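Local coordinates for protein Rna-directed RNA polymerase (Infectious pancreatic necrosis virus, PDB 3ZED) that probably copies the viral RNA genome as an RNA-dependent RNA polymerase, occurring both free and covalently linked to the genomic RNA, at residues Y192-L200 with T710-P721. Residues are numbered along the deposited sequence; the frame is centred on the assembly and turned at random.
Sequences YTNEQLAKL and TTAITSGTYKDP
Thr193 and Gln196 take hold of the backbone around Tyr718 where the N-terminal half of helix 194-204, in the palm family region, packs with its capping box on the end of helix 706-714 and the loop after it, in the C-terminal family region. In that box Thr193 OG1 accepts from Gln196 N, and Gln196 OE1 from Thr193 N. Both side chains also reach across the interface. Thr193 OG1 donates to Lys719 O at 2.8 Å, while Gln196 NE2 gives a nearly straight bond to Thr717 O (3.0 Å, 172°). Thr717 O lies in the plane of the Gln196 amide, whereas NE2 stands above the plane of the Thr717 carbonyl. With OE1 held by Thr193 N and NE2 by Thr717 O, the flat amide is fixed in its rotation. Two waters extend the seam, one joining Glu195 N to Lys719 O, the other Gln196 NE2 to Ile713 O.

Apolar packing flanks these bonds. Ile713 directs CD1 at Leu200 CG (3.7 Å) and CG2 at the Gln196 amide carbon CD (3.7 Å). The Tyr718 ring is sandwiched between Thr717 CG2 and Lys199, whose chain, bent at chi2 (-57°) and chi3 (-70°), folds over the ring with CE 3.9 Å from its centroid. Lys199 NZ adds a cation-pi contact and is also held by Glu202 and Ser701, a residue of a potassium site. A Schellman motif at Gly716, with positive phi, ends the second helix and turns the chain toward Tyr718.

The axes of segments 194-200 and 710-714 run nearly antiparallel and approach to 10.4 Å. Pro721 CB packs against the Glu195 carboxylate, whose OE1 is hydrogen-bonded to Tyr420 OH and whose OE2 forms a salt bridge with Arg425, both of helix 412-426; Tyr192 and Leu200 lean on helix 476-493, and Trp726 of helix 724-732 touches both Glu195 and Pro721.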
loop_
_atom_site.group_PDB
_atom_site.type_symbol
_atom_site.label_atom_id
_atom_site.label_comp_id
_atom_site.label_asym_id
_atom_site.label_seq_id
_atom_site.Cartn_x
_atom_site.Cartn_y
_atom_site.Cartn_z
ATOM N N TYR B 192 4.983 -5.338 -23.960
ATOM C CA TYR B 192 4.796 -6.573 -23.197
ATOM C C TYR B 192 3.387 -7.121 -23.294
ATOM O O TYR B 192 2.419 -6.369 -23.171
ATOM C CB TYR B 192 5.118 -6.372 -21.703
ATOM C CG TYR B 192 6.549 -5.990 -21.399
ATOM C CD1 TYR B 192 7.518 -6.965 -21.162
ATOM C CD2 TYR B 192 6.924 -4.656 -21.293
ATOM C CE1 TYR B 192 8.835 -6.621 -20.880
ATOM C CE2 TYR B 192 8.243 -4.298 -21.018
ATOM C CZ TYR B 192 9.190 -5.285 -20.801
ATOM O OH TYR B 192 10.485 -4.937 -20.524
ATOM N N THR B 193 3.271 -8.450 -23.455
ATOM C CA THR B 193 1.983 -9.136 -23.388
ATOM C C THR B 193 1.720 -9.406 -21.881
ATOM O O THR B 193 2.636 -9.227 -21.077
ATOM C CB THR B 193 1.983 -10.435 -24.215
ATOM O OG1 THR B 193 2.912 -11.351 -23.635
ATOM C CG2 THR B 193 2.280 -10.223 -25.714
ATOM N N ASN B 194 0.514 -9.882 -21.511
ATOM C CA ASN B 194 0.194 -10.223 -20.125
ATOM C C ASN B 194 1.096 -11.351 -19.634
ATOM O O ASN B 194 1.599 -11.282 -18.515
ATOM C CB ASN B 194 -1.266 -10.624 -19.987
ATOM C CG ASN B 194 -2.234 -9.471 -19.996
ATOM O OD1 ASN B 194 -1.955 -8.385 -19.493
ATOM N ND2 ASN B 194 -3.413 -9.695 -20.546
ATOM N N GLU B 195 1.351 -12.349 -20.495
ATOM C CA GLU B 195 2.187 -13.509 -20.168
ATOM C C GLU B 195 3.656 -13.120 -19.980
ATOM O O GLU B 195 4.287 -13.625 -19.056
ATOM C CB GLU B 195 2.027 -14.629 -21.220
ATOM C CG GLU B 195 2.732 -15.936 -20.876
ATOM C CD GLU B 195 2.395 -16.626 -19.564
ATOM O OE1 GLU B 195 1.321 -16.349 -18.978
ATOM O OE2 GLU B 195 3.207 -17.479 -19.138
ATOM N N GLN B 196 4.184 -12.207 -20.808
ATOM C CA GLN B 196 5.569 -11.732 -20.662
ATOM C C GLN B 196 5.751 -11.005 -19.324
ATOM O O GLN B 196 6.756 -11.233 -18.643
ATOM C CB GLN B 196 5.974 -10.840 -21.831
ATOM C CG GLN B 196 6.276 -11.635 -23.093
ATOM C CD GLN B 196 6.508 -10.770 -24.304
ATOM O OE1 GLN B 196 6.001 -9.641 -24.413
ATOM N NE2 GLN B 196 7.249 -11.310 -25.263
ATOM N N LEU B 197 4.759 -10.186 -18.922
ATOM C CA LEU B 197 4.783 -9.505 -17.625
ATOM C C LEU B 197 4.710 -10.501 -16.468
ATOM O O LEU B 197 5.445 -10.343 -15.492
ATOM C CB LEU B 197 3.649 -8.496 -17.496
ATOM C CG LEU B 197 3.853 -7.162 -18.188
ATOM C CD1 LEU B 197 2.703 -6.275 -17.890
ATOM C CD2 LEU B 197 5.139 -6.473 -17.724
ATOM N N ALA B 198 3.864 -11.546 -16.605
ATOM C CA ALA B 198 3.702 -12.620 -15.623
ATOM C C ALA B 198 5.029 -13.351 -15.380
ATOM O O ALA B 198 5.346 -13.664 -14.233
ATOM C CB ALA B 198 2.636 -13.601 -16.091
ATOM N N LYS B 199 5.816 -13.575 -16.447
ATOM C CA LYS B 199 7.131 -14.221 -16.371
ATOM C C LYS B 199 8.123 -13.336 -15.588
ATOM O O LYS B 199 8.968 -13.865 -14.870
ATOM C CB LYS B 199 7.678 -14.546 -17.777
ATOM C CG LYS B 199 6.890 -15.616 -18.551
ATOM C CD LYS B 199 6.761 -16.979 -17.841
ATOM C CE LYS B 199 8.063 -17.742 -17.777
ATOM N NZ LYS B 199 7.910 -19.034 -17.070
ATOM N N LEU B 200 8.001 -11.996 -15.705
ATOM C CA LEU B 200 8.855 -11.069 -14.963
ATOM C C LEU B 200 8.433 -11.078 -13.497
ATOM O O LEU B 200 9.282 -11.202 -12.616
ATOM C CB LEU B 200 8.789 -9.641 -15.531
ATOM C CG LEU B 200 9.340 -9.393 -16.937
ATOM C CD1 LEU B 200 8.880 -8.046 -17.456
ATOM C CD2 LEU B 200 10.871 -9.472 -16.977
ATOM N N THR B 710 14.373 -11.700 -19.093
ATOM C CA THR B 710 14.424 -10.472 -19.905
ATOM C C THR B 710 14.997 -10.756 -21.304
ATOM O O THR B 710 14.450 -10.253 -22.288
ATOM C CB THR B 710 15.215 -9.362 -19.192
ATOM O OG1 THR B 710 14.585 -9.074 -17.947
ATOM C CG2 THR B 710 15.269 -8.079 -19.996
ATOM N N THR B 711 16.072 -11.562 -21.389
ATOM C CA THR B 711 16.702 -11.901 -22.670
ATOM C C THR B 711 15.743 -12.751 -23.527
ATOM O O THR B 711 15.729 -12.587 -24.744
ATOM C CB THR B 711 18.062 -12.574 -22.465
ATOM O OG1 THR B 711 17.898 -13.729 -21.639
ATOM C CG2 THR B 711 19.092 -11.629 -21.843
ATOM N N ALA B 712 14.905 -13.599 -22.889
ATOM C CA ALA B 712 13.920 -14.417 -23.593
ATOM C C ALA B 712 12.810 -13.527 -24.170
ATOM O O ALA B 712 12.492 -13.657 -25.350
ATOM C CB ALA B 712 13.341 -15.474 -22.663
ATOM N N ILE B 713 12.286 -12.573 -23.362
ATOM C CA ILE B 713 11.227 -11.647 -23.776
ATOM C C ILE B 713 11.713 -10.792 -24.959
ATOM O O ILE B 713 10.982 -10.656 -25.947
ATOM C CB ILE B 713 10.722 -10.798 -22.573
ATOM C CG1 ILE B 713 9.944 -11.702 -21.587
ATOM C CG2 ILE B 713 9.840 -9.614 -23.053
ATOM C CD1 ILE B 713 9.736 -11.157 -20.210
ATOM N N THR B 714 12.962 -10.282 -24.887
ATOM C CA THR B 714 13.609 -9.485 -25.938
ATOM C C THR B 714 13.582 -10.242 -27.266
ATOM O O THR B 714 13.323 -9.644 -28.312
ATOM C CB THR B 714 15.055 -9.124 -25.520
ATOM O OG1 THR B 714 14.994 -8.280 -24.385
ATOM C CG2 THR B 714 15.836 -8.397 -26.616
ATOM N N SER B 715 13.815 -11.562 -27.207
ATOM C CA SER B 715 13.827 -12.420 -28.386
ATOM C C SER B 715 12.392 -12.744 -28.877
ATOM O O SER B 715 12.261 -13.314 -29.939
ATOM C CB SER B 715 14.624 -13.693 -28.110
ATOM O OG SER B 715 13.836 -14.729 -27.549
ATOM N N GLY B 716 11.356 -12.364 -28.121
ATOM C CA GLY B 716 9.959 -12.588 -28.489
ATOM C C GLY B 716 9.283 -13.788 -27.851
ATOM O O GLY B 716 8.196 -14.175 -28.279
ATOM N N THR B 717 9.913 -14.386 -26.833
ATOM C CA THR B 717 9.395 -15.552 -26.100
ATOM C C THR B 717 8.317 -15.132 -25.092
ATOM O O THR B 717 8.327 -13.989 -24.619
ATOM C CB THR B 717 10.547 -16.285 -25.373
ATOM O OG1 THR B 717 11.698 -16.301 -26.218
ATOM C CG2 THR B 717 10.192 -17.713 -24.973
ATOM N N TYR B 718 7.403 -16.082 -24.757
ATOM C CA TYR B 718 6.309 -15.977 -23.778
ATOM C C TYR B 718 5.224 -14.980 -24.187
ATOM O O TYR B 718 4.514 -14.474 -23.324
ATOM C CB TYR B 718 6.837 -15.618 -22.359
ATOM C CG TYR B 718 8.030 -16.428 -21.911
ATOM C CD1 TYR B 718 7.978 -17.820 -21.870
ATOM C CD2 TYR B 718 9.208 -15.807 -21.514
ATOM C CE1 TYR B 718 9.075 -18.574 -21.461
ATOM C CE2 TYR B 718 10.304 -16.548 -21.075
ATOM C CZ TYR B 718 10.234 -17.935 -21.049
ATOM O OH TYR B 718 11.312 -18.684 -20.636
ATOM N N LYS B 719 5.062 -14.724 -25.487
ATOM C CA LYS B 719 4.009 -13.829 -25.986
ATOM C C LYS B 719 2.638 -14.350 -25.548
ATOM O O LYS B 719 1.840 -13.602 -24.972
ATOM C CB LYS B 719 4.089 -13.673 -27.517
ATOM C CG LYS B 719 5.071 -12.582 -27.912
ATOM C CD LYS B 719 5.234 -12.447 -29.414
ATOM C CE LYS B 719 6.218 -11.352 -29.751
ATOM N NZ LYS B 719 6.638 -11.413 -31.176
ATOM N N ASP B 720 2.420 -15.656 -25.720
ATOM C CA ASP B 720 1.172 -16.305 -25.342
ATOM C C ASP B 720 1.432 -17.454 -24.373
ATOM O O ASP B 720 2.430 -18.162 -24.538
ATOM C CB ASP B 720 0.438 -16.805 -26.589
ATOM C CG ASP B 720 0.100 -15.696 -27.554
ATOM O OD1 ASP B 720 -0.778 -14.869 -27.221
ATOM O OD2 ASP B 720 0.722 -15.644 -28.640
ATOM N N PRO B 721 0.567 -17.652 -23.345
ATOM C CA PRO B 721 0.767 -18.800 -22.441
ATOM C C PRO B 721 0.439 -20.132 -23.141
ATOM O O PRO B 721 -0.372 -20.157 -24.076
ATOM C CB PRO B 721 -0.205 -18.511 -21.293
ATOM C CG PRO B 721 -1.315 -17.729 -21.928
ATOM C CD PRO B 721 -0.667 -16.899 -23.006
HETATM O O HOH W 1 -0.162 -12.868 -23.158
HETATM O O HOH W 2 8.278 -9.822 -27.244
#